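Local atomic coordinates of cytochrome P450 CYP260B1 (Sorangium cellulosum, PDB entry 5HIW), a protein that binds protoporphyrin IX containing iron within the mainly helical fold of the cytochrome P450 family of haem-thiolate proteins. Residues 144-147 with 148-151; 170-173 with 174-177; 189-193 with 194-198. All coordinates share one frame; numbering follows the deposited sequence. Where two conformers were deposited one is given.

How the interactions relate
None of the three contacts is deeply buried: interactions 1 and 3 lie at the surface, and interaction 2 is partly buried. All are local, linking residues along a helix or at its ends. Interaction 1 is at the start of helix 147-162; interactions 2 and 3 share helix 167-191, one near its beginning and one at its end, with centres about 27 Å apart. Their chemistry follows their place. The helix start joins backbone bonds to an Arg-Glu salt bridge, the early turn of helix 167-191 combines backbone bonds with an arginine laid over aliphatic carbon, and the helix exit uses a carboxylate to hold the departing loop beside an Arg-His stack.

Interaction 1. Residues 144-147 with 148-151; sequences EERI and AEND
Arg146 lies alongside Glu149, both side chains pointing the same way, and overlaps it with the edge of its guanidinium. The grip is side-on and twofold. Arg146 NE donates to Glu149 OE1 at 2.8 Å, while Arg146 NH2 donates to Glu149 OE2 at 2.9 Å, so each carboxylate oxygen receives one nitrogen in a salt bridge. Both oxygens lie close to the guanidinium plane, but the two flat groups are twisted by 36°. OE1 is met from well above the carboxylate plane and OE2 on its syn side, less far out of plane. A bend at chi3 of Arg146 (77°) turns the guanidinium edge to its partner; the Glu149 chain runs extended beyond CG to reach the same place.

Under the salt bridge the first helical turn forms. Arg146 occupies the N-cap position, and its carbonyl O accepts from Asn150 N at 2.8 Å. Asp151 N repeats this i to i+4 bond to Ile147 O, also at 2.8 Å. Two waters bridge the incoming loop to the first turn: one gives a proton to Glu145 O and accepts from Glu149 N at 3.0 Å, while the other donates to Glu149 OE1 at 2.9 Å and only weakly to Glu145 O. Glu149 OE1 therefore has both a water and an arginine donor, which would help fix the carboxylate's rotation.

Asn150 ND2 packs 3.5 Å from Arg146 CB, yet its amide oxygen is bonded to Gln183. Asp151 forms a salt bridge with Arg155 and a hydrogen bond with Tyr230. Ile147 rests on Met133 and Ser137 of helix 130-140, while Arg146 touches Gln183 and Asn150 touches Met180 of helix 167-191; the start of helix 147-162, probably helix F of the P450 fold, thus meets both neighbours.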
loop_
_atom_site.group_PDB
_atom_site.type_symbol
_atom_site.label_atom_id
_atom_site.label_comp_id
_atom_site.label_asym_id
_atom_site.label_seq_id
_atom_site.Cartn_x
_atom_site.Cartn_y
_atom_site.Cartn_z
ATOM N N GLU A 144 -7.228 -13.853 -18.181
ATOM C CA GLU A 144 -5.837 -13.744 -18.375
ATOM C C GLU A 144 -5.500 -12.944 -19.640
ATOM O O GLU A 144 -4.545 -12.181 -19.623
ATOM C CB GLU A 144 -5.153 -15.094 -18.449
ATOM C CG GLU A 144 -3.697 -14.920 -18.886
ATOM C CD GLU A 144 -2.671 -15.771 -18.195
ATOM O OE1 GLU A 144 -2.956 -16.332 -17.106
ATOM O OE2 GLU A 144 -1.567 -15.856 -18.799
ATOM N N GLU A 145 -6.294 -13.053 -20.693
ATOM C CA GLU A 145 -5.895 -12.375 -21.956
ATOM C C GLU A 145 -6.078 -10.862 -21.859
ATOM O O GLU A 145 -5.611 -10.118 -22.735
ATOM C CB GLU A 145 -6.678 -12.960 -23.159
ATOM C CG GLU A 145 -8.108 -12.565 -23.205
ATOM C CD GLU A 145 -9.046 -13.489 -22.439
ATOM O OE1 GLU A 145 -8.587 -14.399 -21.613
ATOM O OE2 GLU A 145 -10.266 -13.225 -22.669
ATOM N N ARG A 146 -6.721 -10.354 -20.783
ATOM C CA ARG A 146 -6.929 -8.936 -20.664
ATOM C C ARG A 146 -5.965 -8.285 -19.616
ATOM O O ARG A 146 -6.184 -7.111 -19.272
ATOM C CB ARG A 146 -8.380 -8.594 -20.344
ATOM C CG ARG A 146 -9.316 -9.194 -21.391
ATOM C CD ARG A 146 -10.690 -8.634 -21.260
ATOM N NE ARG A 146 -10.837 -7.295 -21.801
ATOM C CZ ARG A 146 -12.011 -6.737 -22.089
ATOM N NH1 ARG A 146 -13.111 -7.411 -21.938
ATOM N NH2 ARG A 146 -12.082 -5.527 -22.590
ATOM N N ILE A 147 -4.967 -9.039 -19.153
ATOM C CA ILE A 147 -4.098 -8.520 -18.004
ATOM C C ILE A 147 -3.432 -7.192 -18.353
ATOM O O ILE A 147 -3.489 -6.213 -17.577
ATOM C CB ILE A 147 -3.080 -9.552 -17.542
ATOM C CG1 ILE A 147 -3.816 -10.624 -16.743
ATOM C CG2 ILE A 147 -2.019 -8.917 -16.651
ATOM C CD1 ILE A 147 -2.944 -11.829 -16.423
ATOM N N ALA A 148 -2.801 -7.117 -19.523
ATOM C CA ALA A 148 -2.205 -5.780 -19.962
ATOM C C ALA A 148 -3.183 -4.617 -20.126
ATOM O O ALA A 148 -2.975 -3.430 -19.691
ATOM C CB ALA A 148 -1.373 -6.012 -21.260
ATOM N N GLU A 149 -4.330 -4.925 -20.756
ATOM C CA GLU A 149 -5.363 -3.943 -20.973
ATOM C C GLU A 149 -5.832 -3.415 -19.613
ATOM O O GLU A 149 -5.940 -2.196 -19.384
ATOM C CB GLU A 149 -6.521 -4.572 -21.738
ATOM C CG GLU A 149 -7.741 -3.664 -21.914
ATOM C CD GLU A 149 -8.937 -4.376 -22.520
ATOM O OE1 GLU A 149 -8.912 -5.574 -22.766
ATOM O OE2 GLU A 149 -9.904 -3.667 -22.707
ATOM N N ASN A 150 -6.079 -4.376 -18.711
ATOM C CA ASN A 150 -6.578 -4.028 -17.401
ATOM C C ASN A 150 -5.546 -3.311 -16.500
ATOM O O ASN A 150 -5.927 -2.404 -15.762
ATOM C CB ASN A 150 -7.203 -5.239 -16.758
ATOM C CG ASN A 150 -8.554 -5.550 -17.396
ATOM O OD1 ASN A 150 -9.218 -4.651 -17.914
ATOM N ND2 ASN A 150 -8.952 -6.795 -17.357
ATOM N N ASP A 151 -4.284 -3.677 -16.649
ATOM C CA ASP A 151 -3.206 -2.923 -16.026
ATOM C C ASP A 151 -3.274 -1.443 -16.444
ATOM O O ASP A 151 -3.271 -0.547 -15.614
ATOM C CB ASP A 151 -1.867 -3.544 -16.372
ATOM C CG ASP A 151 -0.704 -2.912 -15.563
ATOM O OD1 ASP A 151 -0.503 -3.354 -14.377
ATOM O OD2 ASP A 151 -0.103 -1.920 -16.088
HETATM O O HOH W 1 -4.611 -7.222 -22.660
HETATM O O HOH W 2 -7.051 -7.346 -24.045
#

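Interaction 2. Residues 170-173 with 174-177; sequences VAEG and RSAH
Arg174 starts with its CB placed 3.5 Å from both Val170 O and Ala171 O, the carbonyls of the preceding turn. Beyond CG the chain bends at chi3 (32°), which swings the guanidinium back over that turn. There Arg174 CZ lies 3.7 Å from Ala171 CA, and this CA sits above one guanidinium face, offset toward its rim. At the tip the nitrogens part: Arg174 NH2 comes within 3.3 Å of Ala171 CB, and Arg174 NH1 reaches Val170 CG1 at 3.8 Å. These are van der Waals contacts of a charged group with aliphatic carbon. Because Arg174 was modelled in two conformers, they describe one state, and the details of the tip remain provisional.

The backbone evidence is firmer. Arg174 N donates to Val170 O at 2.7 Å, and the i to i+4 series continues from Ser175 to Ala171, Ala176 to Glu172 and His177 to Gly173. Ser175 OG also turns back on this ladder, 2.8 Å from Glu172 O and 3.1 Å from Ala171 O; its one proton could serve either carbonyl, and which one is not settled.

Away from the arginine, Ala176 packs on Leu153, Lys156 and Met157, and His177 touches Met157, thereby joining this early part of helix 167-191 to helix 147-162, probably helices G and F of the P450 fold.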
loop_
_atom_site.group_PDB
_atom_site.type_symbol
_atom_site.label_atom_id
_atom_site.label_comp_id
_atom_site.label_asym_id
_atom_site.label_seq_id
_atom_site.Cartn_x
_atom_site.Cartn_y
_atom_site.Cartn_z
ATOM N N VAL A 170 -9.294 13.048 -15.041
ATOM C CA VAL A 170 -10.477 12.525 -14.312
ATOM C C VAL A 170 -11.423 11.847 -15.277
ATOM O O VAL A 170 -11.876 10.712 -15.026
ATOM C CB VAL A 170 -11.216 13.650 -13.521
ATOM C CG1 VAL A 170 -12.517 13.115 -12.856
ATOM C CG2 VAL A 170 -10.287 14.213 -12.472
ATOM N N ALA A 171 -11.696 12.543 -16.400
ATOM C CA ALA A 171 -12.521 11.988 -17.469
ATOM C C ALA A 171 -11.948 10.666 -18.002
ATOM O O ALA A 171 -12.712 9.728 -18.254
ATOM C CB ALA A 171 -12.688 12.997 -18.610
ATOM N N GLU A 172 -10.625 10.587 -18.165
ATOM C CA GLU A 172 -10.024 9.303 -18.588
ATOM C C GLU A 172 -10.131 8.205 -17.493
ATOM O O GLU A 172 -10.498 7.063 -17.800
ATOM C CB GLU A 172 -8.587 9.458 -19.075
ATOM C CG GLU A 172 -8.577 9.728 -20.586
ATOM C CD GLU A 172 -7.404 10.562 -21.025
ATOM O OE1 GLU A 172 -6.325 10.432 -20.396
ATOM O OE2 GLU A 172 -7.556 11.353 -21.990
ATOM N N GLY A 173 -9.867 8.587 -16.236
ATOM C CA GLY A 173 -10.231 7.727 -15.082
ATOM C C GLY A 173 -11.656 7.203 -15.128
ATOM O O GLY A 173 -11.886 5.989 -14.966
ATOM N N ARG A 174 -12.611 8.107 -15.426
ATOM C CA ARG A 174 -14.035 7.772 -15.447
ATOM C C ARG A 174 -14.331 6.756 -16.538
ATOM O O ARG A 174 -15.083 5.791 -16.315
ATOM C CB ARG A 174 -14.879 9.060 -15.617
ATOM C CG ARG A 174 -16.104 9.208 -14.706
ATOM C CD ARG A 174 -16.632 10.647 -14.699
ATOM N NE ARG A 174 -16.404 11.309 -15.986
ATOM C CZ ARG A 174 -15.898 12.528 -16.149
ATOM N NH1 ARG A 174 -15.579 13.279 -15.110
ATOM N NH2 ARG A 174 -15.736 13.009 -17.366
ATOM N N SER A 175 -13.724 6.941 -17.710
ATOM C CA SER A 175 -13.959 5.983 -18.790
ATOM C C SER A 175 -13.355 4.597 -18.505
ATOM O O SER A 175 -13.946 3.504 -18.849
ATOM C CB SER A 175 -13.450 6.516 -20.158
ATOM O OG SER A 175 -12.190 7.187 -20.021
ATOM N N ALA A 176 -12.155 4.629 -17.917
ATOM C CA ALA A 176 -11.442 3.377 -17.616
ATOM C C ALA A 176 -12.224 2.626 -16.575
ATOM O O ALA A 176 -12.340 1.414 -16.621
ATOM C CB ALA A 176 -10.020 3.675 -17.134
ATOM N N HIS A 177 -12.751 3.388 -15.626
ATOM C CA HIS A 177 -13.607 2.849 -14.573
ATOM C C HIS A 177 -14.838 2.160 -15.166
ATOM O O HIS A 177 -15.145 1.021 -14.823
ATOM C CB HIS A 177 -13.964 3.970 -13.609
ATOM C CG HIS A 177 -14.615 3.488 -12.371
ATOM N ND1 HIS A 177 -15.974 3.290 -12.292
ATOM C CD2 HIS A 177 -14.096 3.081 -11.187
ATOM C CE1 HIS A 177 -16.272 2.819 -11.091
ATOM N NE2 HIS A 177 -15.151 2.707 -10.394
#

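Interaction 3. Residues 189-193 with 194-198; sequences EREVA and HPSDT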
loop_
_atom_site.group_PDB
_atom_site.type_symbol
_atom_site.label_atom_id
_atom_site.label_comp_id
_atom_site.label_asym_id
_atom_site.label_seq_id
_atom_site.Cartn_x
_atom_site.Cartn_y
_atom_site.Cartn_z
ATOM N N GLU A 189 -22.768 -10.759 -12.639
ATOM C CA GLU A 189 -24.063 -11.323 -13.084
ATOM C C GLU A 189 -24.048 -12.848 -13.292
ATOM O O GLU A 189 -25.059 -13.482 -13.040
ATOM C CB GLU A 189 -24.566 -10.563 -14.312
ATOM C CG GLU A 189 -24.862 -9.106 -13.938
ATOM C CD GLU A 189 -25.092 -8.204 -15.137
ATOM O OE1 GLU A 189 -24.791 -8.662 -16.268
ATOM O OE2 GLU A 189 -25.543 -7.032 -14.939
ATOM N N ARG A 190 -22.919 -13.435 -13.726
ATOM C CA ARG A 190 -22.769 -14.880 -13.897
ATOM C C ARG A 190 -22.808 -15.665 -12.557
ATOM O O ARG A 190 -23.082 -16.902 -12.521
ATOM C CB ARG A 190 -21.446 -15.213 -14.585
ATOM C CG ARG A 190 -21.440 -14.983 -16.090
ATOM C CD ARG A 190 -20.302 -15.693 -16.796
ATOM N NE ARG A 190 -20.016 -17.018 -16.207
ATOM C CZ ARG A 190 -20.778 -18.118 -16.313
ATOM N NH1 ARG A 190 -21.933 -18.098 -16.980
ATOM N NH2 ARG A 190 -20.405 -19.245 -15.715
ATOM N N GLU A 191 -22.477 -14.953 -11.472
ATOM C CA GLU A 191 -22.434 -15.552 -10.141
ATOM C C GLU A 191 -23.822 -16.060 -9.696
ATOM O O GLU A 191 -23.886 -17.131 -9.076
ATOM C CB GLU A 191 -21.841 -14.591 -9.104
ATOM C CG GLU A 191 -20.352 -14.275 -9.348
ATOM C CD GLU A 191 -19.457 -15.403 -8.909
ATOM O OE1 GLU A 191 -19.840 -16.156 -7.987
ATOM O OE2 GLU A 191 -18.377 -15.581 -9.485
ATOM N N VAL A 192 -24.904 -15.351 -10.061
ATOM C CA VAL A 192 -26.287 -15.803 -9.709
ATOM C C VAL A 192 -26.579 -17.280 -10.088
ATOM O O VAL A 192 -26.980 -18.086 -9.228
ATOM C CB VAL A 192 -27.390 -14.830 -10.219
ATOM C CG1 VAL A 192 -28.805 -15.335 -9.795
ATOM C CG2 VAL A 192 -27.112 -13.411 -9.700
ATOM N N ALA A 193 -26.337 -17.638 -11.346
ATOM C CA ALA A 193 -26.569 -18.996 -11.848
ATOM C C ALA A 193 -25.357 -19.937 -11.716
ATOM O O ALA A 193 -25.519 -21.143 -11.722
ATOM C CB ALA A 193 -27.028 -18.943 -13.312
ATOM N N HIS A 194 -24.154 -19.385 -11.612
ATOM C CA HIS A 194 -22.916 -20.182 -11.559
ATOM C C HIS A 194 -21.960 -19.637 -10.506
ATOM O O HIS A 194 -20.857 -19.178 -10.883
ATOM C CB HIS A 194 -22.188 -20.154 -12.915
ATOM C CG HIS A 194 -23.021 -20.661 -14.044
ATOM N ND1 HIS A 194 -23.108 -22.003 -14.359
ATOM C CD2 HIS A 194 -23.833 -20.013 -14.912
ATOM C CE1 HIS A 194 -23.917 -22.156 -15.391
ATOM N NE2 HIS A 194 -24.369 -20.965 -15.746
ATOM N N PRO A 195 -22.352 -19.714 -9.198
ATOM C CA PRO A 195 -21.452 -19.114 -8.219
ATOM C C PRO A 195 -20.043 -19.705 -8.432
ATOM O O PRO A 195 -19.880 -20.911 -8.765
ATOM C CB PRO A 195 -22.058 -19.503 -6.846
ATOM C CG PRO A 195 -23.407 -20.090 -7.141
ATOM C CD PRO A 195 -23.348 -20.601 -8.560
ATOM N N SER A 196 -19.036 -18.840 -8.312
ATOM C CA SER A 196 -17.660 -19.269 -8.519
ATOM C C SER A 196 -16.959 -19.450 -7.197
ATOM O O SER A 196 -17.435 -19.052 -6.156
ATOM C CB SER A 196 -16.859 -18.211 -9.290
ATOM O OG SER A 196 -16.673 -17.024 -8.490
ATOM N N ASP A 197 -15.761 -19.951 -7.294
ATOM C CA ASP A 197 -14.836 -20.031 -6.158
ATOM C C ASP A 197 -13.899 -18.795 -6.047
ATOM O O ASP A 197 -12.883 -18.879 -5.405
ATOM C CB ASP A 197 -13.961 -21.304 -6.298
ATOM C CG ASP A 197 -13.322 -21.435 -7.705
ATOM O OD1 ASP A 197 -13.480 -20.484 -8.526
ATOM O OD2 ASP A 197 -12.687 -22.488 -8.013
ATOM N N THR A 198 -14.203 -17.656 -6.664
ATOM C CA THR A 198 -13.230 -16.568 -6.585
ATOM C C THR A 198 -13.568 -15.658 -5.471
ATOM O O THR A 198 -14.674 -15.734 -4.876
ATOM C CB THR A 198 -13.257 -15.747 -7.879
ATOM O OG1 THR A 198 -14.506 -15.046 -7.914
ATOM C CG2 THR A 198 -12.985 -16.620 -9.104
HETATM O O HOH W 3 -15.480 -14.665 -10.354
#
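Arg190 and His194 cross obliquely, the guanidinium stacked on the imidazole ring with centres 4.4 Å apart and planes inclined by 30°. Arg190 NH1 is 3.4 Å from His194 CD2, and Arg190 NH2 is 3.4 Å from His194 CG. A bend in the arginine chain at chi3 brings the group over, and the i to i+4 bond from His194 N to Arg190 O, 2.9 Å, brings the two residues to the same side of the chain. Ala193 O lies over the other face, so the imidazole ring sits between a carbonyl oxygen and the guanidinium.

Glu191 is turned quite differently. Its chain folds at chi2 (-77°), carrying the carboxylate back to the residues that follow the helix. Glu191 OE1 accepts from Ser196 N at 2.8 Å, met on its syn side but 31° out of the carboxylate plane. This bond ties the loop to the exit from helix 167-191, which by its position in the chain probably corresponds to helix G of the P450 fold. Glu191 OE2 faces Ser196 OG, which would add a second point of hold, although the modelled separation is very short and its exact value doubtful.

Ser196 OG in turn accepts from Thr198 N at 3.1 Å, forming an ST turn. Glu191 would then be a second-shell partner of that turn, steadying the hydroxyl that accepts the Thr198 N-H. Pro195, just before Ser196, has no N-H to give, and its N lies 3.0 Å from Glu191 O without a hydrogen bond. A water donates to Glu191 OE2 and lies 2.7 Å from Thr198 OG1. Thr198 is the N-cap of helix 199-209, its hydroxyl bonded to Gly201 N, and the carbonyl of Asp197 just before it accepts from Tyr99.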